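Local atomic coordinates of solute binding protein MsmE (Bacillus subtilis subsp. subtilis str. 168, PDB entry 4R6H), a protein that binds melibiose, raffinose and stachyose as the solute-binding component of the ABC transporter complex MelEDC-MsmX, which imports these sugars. Residues N77-R80 and V81-A84; E258-Q262 and N263-F267; E371-F374 and D375-Y378; G391-A395 and A396-A400. All coordinates share one frame; numbering follows the deposited sequence.

Contact 1: residues N77-R80 and V81-A84; sequences NMMR and VRMA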
# COMPACT_ATOMS: atom_id res chain seq x y z
N ASN A 77 -18.30 0.07 4.18
CA ASN A 77 -19.69 0.30 4.56
C ASN A 77 -20.18 -0.67 5.63
O ASN A 77 -20.81 -0.30 6.61
CB ASN A 77 -20.58 0.22 3.31
CG ASN A 77 -20.44 1.44 2.39
OD1 ASN A 77 -20.24 2.56 2.85
ND2 ASN A 77 -20.56 1.21 1.07
N MET A 78 -19.86 -1.95 5.47
CA MET A 78 -20.26 -2.95 6.46
C MET A 78 -19.59 -2.72 7.81
O MET A 78 -20.22 -2.81 8.84
CB MET A 78 -19.97 -4.35 5.94
CG MET A 78 -20.89 -4.74 4.80
SD MET A 78 -20.46 -6.35 4.13
CE MET A 78 -21.78 -6.61 2.95
N MET A 79 -18.30 -2.38 7.81
CA MET A 79 -17.63 -2.13 9.08
C MET A 79 -18.10 -0.88 9.76
O MET A 79 -18.16 -0.82 10.98
CB MET A 79 -16.09 -2.17 8.92
CG MET A 79 -15.55 -3.57 8.66
SD MET A 79 -15.83 -4.73 10.02
CE MET A 79 -14.94 -3.90 11.33
N ARG A 80 -18.47 0.12 8.96
CA ARG A 80 -19.01 1.35 9.50
C ARG A 80 -20.30 1.07 10.27
O ARG A 80 -20.49 1.56 11.38
CB ARG A 80 -19.24 2.39 8.40
CG ARG A 80 -19.99 3.64 8.85
CD ARG A 80 -20.23 4.61 7.71
NE ARG A 80 -20.76 4.00 6.49
CZ ARG A 80 -22.02 3.64 6.23
NH1 ARG A 80 -23.02 3.87 7.07
NH2 ARG A 80 -22.28 3.07 5.05
N VAL A 81 -21.16 0.26 9.66
CA VAL A 81 -22.46 -0.07 10.26
C VAL A 81 -22.19 -0.95 11.48
O VAL A 81 -22.77 -0.72 12.52
CB VAL A 81 -23.35 -0.82 9.25
CG1 VAL A 81 -24.54 -1.44 9.95
CG2 VAL A 81 -23.77 0.12 8.12
N ARG A 82 -21.28 -1.93 11.38
CA ARG A 82 -20.99 -2.78 12.53
C ARG A 82 -20.39 -2.01 13.71
O ARG A 82 -20.73 -2.30 14.86
CB ARG A 82 -20.05 -3.91 12.15
CG ARG A 82 -20.74 -4.98 11.33
CD ARG A 82 -19.76 -6.12 11.08
NE ARG A 82 -20.30 -7.37 10.55
CZ ARG A 82 -20.73 -8.39 11.29
NH1 ARG A 82 -21.12 -9.51 10.70
NH2 ARG A 82 -20.81 -8.30 12.61
N MET A 83 -19.52 -1.04 13.44
CA MET A 83 -18.96 -0.15 14.48
C MET A 83 -20.07 0.64 15.16
O MET A 83 -20.17 0.69 16.39
CB MET A 83 -17.86 0.78 13.91
CG MET A 83 -16.49 0.08 13.87
SD MET A 83 -15.11 1.09 13.31
CE MET A 83 -15.51 1.22 11.56
N ALA A 84 -20.93 1.21 14.34
CA ALA A 84 -22.08 2.00 14.87
C ALA A 84 -23.02 1.15 15.73
O ALA A 84 -23.60 1.64 16.71
CB ALA A 84 -22.85 2.64 13.73
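Met79 and Met83 lie one helical turn apart on the same side of helix 75-84, and the end of the second side chain folds back over the backbone of the first. The Met83 chain runs extended to SD and then bends (chi3 -72°), which brings CE to 3.4 Å from Met79 O and 4.3 Å from Met79 CB. Met79 is itself bent at chi2 and chi3, and its SD comes alongside Arg82 CD at 4.3 Å. Tyr102 of helix 98-102 touches both methionines, so this side of the helix faces the protein.

Arg82 leaves as an extended chain whose CG passes Met78 O at 3.3 Å. Its guanidinium is held outside the segment, NE by the hydroxyl of Tyr38 and NH2 by the carbonyl of Asp87.

A different side of the helix carries Arg80 and Val81. With CG anti to the backbone nitrogen (chi1 172°) and a bend at chi3, Arg80 turns back toward the start of the helix, where NH2 donates to Asn77 OD1 at 3.0 Å in a nearly straight bond (171°). The acceptor lies in the guanidinium plane, but the donor sits above the plane of the Asn77 side-chain carbonyl, not on a lone pair. Val81 CG2 approaches this guanidinium obliquely, 4.0 Å from NH1, and packs against Asn77 O at 3.3 Å.

Beneath the side chains, the amides of residues 81 to 84 bond to the carbonyls of residues 77 to 80 in regular alpha-helical order. The thioethers of Met79 and Met83 thus turn to Tyr102, while the exposed side combines the Arg80-Asn77 bond with apolar Val81.

Contact 2: residues E258-Q262 and N263-F267; sequences ELMAQ and NKIAF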
# COMPACT_ATOMS: atom_id res chain seq x y z
N GLU A 258 1.81 -7.48 -20.35
CA GLU A 258 2.29 -7.76 -21.71
C GLU A 258 3.31 -6.70 -22.17
O GLU A 258 4.37 -7.04 -22.73
CB GLU A 258 1.12 -7.85 -22.74
CG GLU A 258 1.59 -8.00 -24.20
CD GLU A 258 0.49 -8.38 -25.21
OE1 GLU A 258 -0.64 -8.65 -24.78
OE2 GLU A 258 0.78 -8.41 -26.45
N LEU A 259 3.06 -5.43 -21.90
CA LEU A 259 4.00 -4.39 -22.34
C LEU A 259 5.33 -4.49 -21.59
O LEU A 259 6.41 -4.36 -22.19
CB LEU A 259 3.43 -2.98 -22.17
CG LEU A 259 2.31 -2.63 -23.10
CD1 LEU A 259 1.70 -1.31 -22.62
CD2 LEU A 259 2.76 -2.53 -24.56
N MET A 260 5.29 -4.74 -20.28
CA MET A 260 6.50 -4.88 -19.52
C MET A 260 7.32 -6.10 -20.01
O MET A 260 8.53 -6.03 -20.15
CB MET A 260 6.13 -4.97 -18.02
CG MET A 260 7.28 -4.89 -17.02
SD MET A 260 8.44 -3.50 -17.17
CE MET A 260 8.23 -2.61 -15.66
N ALA A 261 6.63 -7.20 -20.28
CA ALA A 261 7.29 -8.43 -20.78
C ALA A 261 7.87 -8.24 -22.17
O ALA A 261 8.71 -9.04 -22.57
CB ALA A 261 6.30 -9.55 -20.81
N GLN A 262 7.43 -7.24 -22.92
CA GLN A 262 7.94 -6.97 -24.26
C GLN A 262 9.03 -5.91 -24.24
O GLN A 262 9.41 -5.38 -25.29
CB GLN A 262 6.78 -6.57 -25.16
CG GLN A 262 5.89 -7.73 -25.48
CD GLN A 262 4.56 -7.32 -26.13
OE1 GLN A 262 4.31 -6.15 -26.42
NE2 GLN A 262 3.71 -8.30 -26.35
N ASN A 263 9.59 -5.59 -23.06
CA ASN A 263 10.63 -4.56 -22.97
C ASN A 263 10.20 -3.20 -23.51
O ASN A 263 11.02 -2.42 -24.02
CB ASN A 263 11.93 -5.03 -23.68
CG ASN A 263 12.63 -6.13 -22.93
OD1 ASN A 263 13.19 -5.93 -21.84
ND2 ASN A 263 12.62 -7.31 -23.50
N LYS A 264 8.92 -2.86 -23.29
CA LYS A 264 8.36 -1.61 -23.75
C LYS A 264 8.23 -0.52 -22.68
O LYS A 264 7.86 0.63 -23.00
CB LYS A 264 7.05 -1.87 -24.49
CG LYS A 264 7.31 -2.54 -25.85
CD LYS A 264 6.04 -2.90 -26.60
CE LYS A 264 6.37 -3.59 -27.93
NZ LYS A 264 5.27 -4.51 -28.34
N ILE A 265 8.59 -0.88 -21.44
CA ILE A 265 8.38 0.04 -20.30
C ILE A 265 9.59 0.03 -19.40
O ILE A 265 10.02 -1.05 -18.97
CB ILE A 265 7.14 -0.38 -19.47
CG1 ILE A 265 5.82 -0.16 -20.24
CG2 ILE A 265 7.07 0.39 -18.16
CD1 ILE A 265 4.63 -0.81 -19.59
N ALA A 266 10.15 1.18 -19.07
CA ALA A 266 11.27 1.22 -18.12
C ALA A 266 10.84 1.22 -16.66
O ALA A 266 11.29 0.38 -15.89
CB ALA A 266 12.19 2.40 -18.40
N PHE A 267 9.99 2.16 -16.27
CA PHE A 267 9.50 2.30 -14.89
C PHE A 267 7.98 2.32 -14.86
O PHE A 267 7.32 2.80 -15.77
CB PHE A 267 9.93 3.61 -14.29
CG PHE A 267 11.40 3.74 -14.04
CD1 PHE A 267 11.94 3.37 -12.80
CD2 PHE A 267 12.24 4.34 -14.98
CE1 PHE A 267 13.28 3.58 -12.53
CE2 PHE A 267 13.60 4.52 -14.72
CZ PHE A 267 14.11 4.15 -13.50
O HOH W 1 9.79 -3.52 -20.16
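A Schellman motif ends helix 256-261, with Asn263 at the C-prime position in a left-handed backbone conformation (phi 58°). Lys264 N reaches back to Leu259 O at 3.1 Å, and Asn263 N bonds to Met260 O from above the carbonyl plane. Leu259 O also accepts from Gln262 N, the two donors arriving from opposite faces of its plane. Water 1 donates to both Met260 O and Ile265 O, bridging the last turn to the departing chain.

The hydrophobic contact that commonly accompanies this cap is made by Leu259 CD2 on Lys264 CD at 3.9 Å, the two side chains crossing at about a right angle. Where the chain enters the strand, Ile265 CD1 packs on Leu259 CB at 3.6 Å. Met260, in one of two modelled conformers, also lies across Ile265.

On the outer side, Gln262 links two charged residues. Its OE1 accepts from Lys264 NZ at 2.7 Å, the ammonium standing above the amide plane, while NE2 donates to the anti lone pair of Glu258 OE2 at 2.9 Å. These two bonds fix which way round the amide is turned, with the oxygen toward the cation and the nitrogen toward the anion. A leucine here would probably leave Lys264 NZ and Glu258 OE2 without their shared partner and let both chains swing more freely.

Asn263 OD1 is held by Asn148 ND2, and the backbone of Lys264 bonds to Val182; these bonds tie the turn to its neighbours in the mixed sheet. The chain is delivered into strand 265-269 by a compact helix-to-strand connection, a Schellman turn.

Contact 3: residues E371-F374 and D375-Y378; sequences EPYF and DRLY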
# COMPACT_ATOMS: atom_id res chain seq x y z
N GLU A 371 7.15 4.23 5.59
CA GLU A 371 6.16 5.23 5.95
C GLU A 371 4.77 4.72 5.57
O GLU A 371 4.57 4.15 4.48
CB GLU A 371 6.42 6.55 5.22
CG GLU A 371 7.43 7.44 5.95
CD GLU A 371 6.79 8.11 7.16
OE1 GLU A 371 5.62 8.57 7.08
OE2 GLU A 371 7.47 8.10 8.20
N PRO A 372 3.77 4.97 6.41
CA PRO A 372 2.42 4.62 6.02
C PRO A 372 1.92 5.41 4.83
O PRO A 372 2.38 6.54 4.57
CB PRO A 372 1.58 4.95 7.28
CG PRO A 372 2.39 6.00 7.98
CD PRO A 372 3.82 5.64 7.73
N TYR A 373 0.94 4.90 4.11
CA TYR A 373 0.36 5.67 3.02
C TYR A 373 -0.14 7.02 3.48
O TYR A 373 -0.89 7.15 4.46
CB TYR A 373 -0.75 4.90 2.30
CG TYR A 373 -0.22 4.18 1.09
CD1 TYR A 373 -0.02 4.86 -0.11
CD2 TYR A 373 0.15 2.85 1.16
CE1 TYR A 373 0.49 4.22 -1.21
CE2 TYR A 373 0.66 2.20 0.06
CZ TYR A 373 0.82 2.89 -1.12
OH TYR A 373 1.34 2.26 -2.22
N PHE A 374 0.27 8.05 2.76
CA PHE A 374 0.00 9.44 3.14
C PHE A 374 -1.49 9.67 3.37
O PHE A 374 -1.90 10.33 4.36
CB PHE A 374 0.54 10.36 2.03
CG PHE A 374 0.25 11.81 2.21
CD1 PHE A 374 1.09 12.57 3.01
CD2 PHE A 374 -0.78 12.42 1.54
CE1 PHE A 374 0.90 13.92 3.15
CE2 PHE A 374 -0.99 13.80 1.69
CZ PHE A 374 -0.14 14.52 2.50
N ASP A 375 -2.33 9.19 2.45
CA ASP A 375 -3.74 9.55 2.54
C ASP A 375 -4.42 8.95 3.76
O ASP A 375 -5.36 9.55 4.31
CB ASP A 375 -4.51 9.19 1.26
CG ASP A 375 -4.73 7.68 1.10
OD1 ASP A 375 -3.75 6.91 1.05
OD2 ASP A 375 -5.91 7.27 1.04
N ARG A 376 -3.96 7.79 4.17
CA ARG A 376 -4.56 7.10 5.30
C ARG A 376 -4.23 7.76 6.63
O ARG A 376 -5.03 7.74 7.55
CB ARG A 376 -4.19 5.59 5.25
CG ARG A 376 -4.65 4.95 3.94
CD ARG A 376 -4.61 3.42 3.94
NE ARG A 376 -4.36 2.91 2.58
CZ ARG A 376 -4.20 1.62 2.26
NH1 ARG A 376 -4.29 0.67 3.17
NH2 ARG A 376 -3.93 1.28 0.99
N LEU A 377 -3.10 8.43 6.73
CA LEU A 377 -2.75 9.07 7.95
C LEU A 377 -3.02 10.57 7.99
O LEU A 377 -3.31 11.10 9.05
CB LEU A 377 -1.28 8.73 8.27
CG LEU A 377 -0.80 8.77 9.72
CD1 LEU A 377 -1.53 7.71 10.55
CD2 LEU A 377 0.70 8.57 9.83
N TYR A 378 -2.94 11.26 6.84
CA TYR A 378 -2.86 12.73 6.80
C TYR A 378 -4.02 13.43 6.12
O TYR A 378 -4.13 14.65 6.25
CB TYR A 378 -1.51 13.15 6.19
CG TYR A 378 -0.36 12.74 7.05
CD1 TYR A 378 -0.13 13.38 8.26
CD2 TYR A 378 0.50 11.70 6.71
CE1 TYR A 378 0.89 13.01 9.11
CE2 TYR A 378 1.53 11.31 7.53
CZ TYR A 378 1.73 11.96 8.75
OH TYR A 378 2.77 11.60 9.59
O HOH W 2 4.28 9.43 9.22
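Phe374 O receives two backbone amides of the short helix 374-378: Tyr378 N at 2.8 Å, nearly along the C=O axis, and Leu377 N through a weak bond. Tyr373, at the N-cap position, likewise offers its carbonyl oxygen to Arg376 N and Leu377 N, both weakly, so Leu377 N is shared between two carbonyls.

With CG anti to its nitrogen (chi1 176°), Phe374 carries its ring to the side where Tyr378 CB covers one face, 4.1 Å from the centroid and 18° off the normal, a CH-pi contact. The two rings are inclined at 34°, neither stacked nor edge-to-face, with Phe374 CD1 3.8 Å from Tyr378 CD2. Helix 215-220 touches both rings through Leu218.

At the hydroxyl end, water 2 joins Tyr378 OH to Glu371 OE1, 2.7 Å from each and donating to the carboxylate. Pro372 CG meets Leu377 CD2 at 3.6 Å, an apolar contact joining the segment before the helix to its last turn.

On another side, the extended Arg376 chain passes Tyr373 CB. In one of two modelled positions of the Tyr373 side chain, CD2 lies over one face of the guanidinium and the hydroxyl bonds to Asp143. Asp199 accepts from the backbone nitrogen of Asp375 in the first turn.

One sound backbone bond, Tyr378 N to Phe374 O, thus stands beside three weak ones, and the aromatic and aliphatic contacts and the water-mediated link from Tyr378 OH to Glu371 also join the two segments.

Contact 4: residues G391-A395 and A396-A400; sequences GQELA and ADILA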
# COMPACT_ATOMS: atom_id res chain seq x y z
N GLY A 391 -5.53 14.00 -11.07
CA GLY A 391 -4.49 13.52 -11.93
C GLY A 391 -4.99 13.14 -13.31
O GLY A 391 -4.35 13.43 -14.31
N GLN A 392 -6.17 12.51 -13.37
CA GLN A 392 -6.73 12.16 -14.65
C GLN A 392 -7.12 13.42 -15.44
O GLN A 392 -6.91 13.50 -16.67
CB GLN A 392 -7.95 11.28 -14.41
CG GLN A 392 -8.22 10.31 -15.51
CD GLN A 392 -9.30 9.33 -15.12
OE1 GLN A 392 -10.36 9.72 -14.60
NE2 GLN A 392 -9.04 8.05 -15.34
N GLU A 393 -7.65 14.42 -14.74
CA GLU A 393 -7.97 15.68 -15.40
C GLU A 393 -6.72 16.44 -15.89
O GLU A 393 -6.74 17.10 -16.93
CB GLU A 393 -8.85 16.55 -14.49
CG GLU A 393 -10.25 16.00 -14.35
CD GLU A 393 -11.21 17.03 -13.82
OE1 GLU A 393 -11.15 17.29 -12.62
OE2 GLU A 393 -12.04 17.55 -14.60
N LEU A 394 -5.62 16.33 -15.15
CA LEU A 394 -4.36 16.89 -15.59
C LEU A 394 -3.93 16.17 -16.87
O LEU A 394 -3.63 16.82 -17.89
CB LEU A 394 -3.30 16.73 -14.49
CG LEU A 394 -1.91 17.29 -14.83
CD1 LEU A 394 -1.17 17.42 -13.51
CD2 LEU A 394 -1.06 16.42 -15.77
N ALA A 395 -3.94 14.84 -16.85
CA ALA A 395 -3.43 14.09 -18.00
C ALA A 395 -4.27 14.34 -19.24
O ALA A 395 -3.77 14.27 -20.38
CB ALA A 395 -3.38 12.59 -17.70
N ALA A 396 -5.56 14.61 -19.02
CA ALA A 396 -6.48 14.88 -20.11
C ALA A 396 -6.49 16.37 -20.52
O ALA A 396 -7.27 16.75 -21.36
CB ALA A 396 -7.87 14.41 -19.73
N ASP A 397 -5.64 17.20 -19.93
CA ASP A 397 -5.51 18.62 -20.27
C ASP A 397 -6.75 19.43 -19.92
O ASP A 397 -6.97 20.54 -20.47
CB ASP A 397 -5.11 18.83 -21.75
CG ASP A 397 -3.75 18.25 -22.10
OD1 ASP A 397 -2.94 18.00 -21.18
OD2 ASP A 397 -3.49 18.03 -23.30
N ILE A 398 -7.51 18.94 -18.95
CA ILE A 398 -8.71 19.64 -18.45
C ILE A 398 -8.35 20.67 -17.35
O ILE A 398 -8.91 21.77 -17.32
CB ILE A 398 -9.77 18.66 -17.95
CG1 ILE A 398 -10.26 17.77 -19.09
CG2 ILE A 398 -10.95 19.39 -17.31
CD1 ILE A 398 -10.98 16.52 -18.62
N LEU A 399 -7.41 20.31 -16.45
CA LEU A 399 -7.00 21.17 -15.34
C LEU A 399 -5.49 21.38 -15.40
O LEU A 399 -4.75 20.43 -15.68
CB LEU A 399 -7.31 20.53 -14.00
CG LEU A 399 -8.77 20.43 -13.61
CD1 LEU A 399 -8.89 19.92 -12.18
CD2 LEU A 399 -9.48 21.76 -13.81
N ALA A 400 -5.07 22.58 -15.04
CA ALA A 400 -3.66 22.96 -14.95
C ALA A 400 -3.18 22.82 -13.50
O ALA A 400 -3.98 22.84 -12.57
CB ALA A 400 -3.50 24.41 -15.40
O HOH W 3 -3.25 19.64 -17.85
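Ile398 N reaches back to the end of helix 383-395 and bonds to Glu393 O at 2.8 Å; Leu399 N adds a weak bond to the same oxygen at 3.3 Å. Leu394 O is also doubly engaged, accepting from Asp397 N at 2.9 Å, which stands above its carbonyl plane, and from water 3. The same water donates to Leu399 O, so it bridges the last helical turn to the chain beyond it. Gln392 O keeps the ordinary helical partner, Ala396 N. Leu399 O additionally receives a CA-H...O contact from Leu394 CA at 3.6 Å, with an angle of 166° at the hydrogen.

Polar side chains find partners further off. Asp397 OD1 forms a salt bridge with Lys236 NZ and accepts from Gln239 NE2, both on helix 229-240, and Gln392 NE2 donates to the carbonyl of Gly188.

The Glu393 side chain runs extended beyond CG and lies obliquely across two aliphatic neighbours. Its OE1 rests 3.5 Å from Leu399 CD1 and OE2 3.5 Å from Ile398 CG2, while CB packs near Leu399 CG at 4.0 Å. Shortened to alanine, this residue would no longer reach Leu399 CD1 and Ile398 CG2, which would probably be left more exposed to solvent on that side.

Leu394 points the other way, against helices 192-206, 229-240 and 401-420. Asp397 takes positive phi (67°), and its amide and that of Ile398 bond back into the last turn: this is a Schellman motif, closing one helix just before Ala400, at the N-cap position of helix 401-420.

Overall arrangement
The four contacts follow one another along the chain and none touches another. Contacts 1 and 2 lie on opposite sides of the chain's centre, their own centres about 42 Å apart, as suits the elongated two-lobed build of solute-binding proteins. Contact 3 is the most central, about 9 Å from the chain's centre; its centre is about 22 Å from that of contact 1, about 30 Å from that of contact 2 and about 24 Å from that of contact 4. Contacts 2 and 3 reach the same mixed sheet through strands 265-269 and 370-372. Helix 192-206 touches both contacts 3 and 4, whose nearest atoms are about 13 Å apart. Contacts 2 and 4 share one type of helix ending.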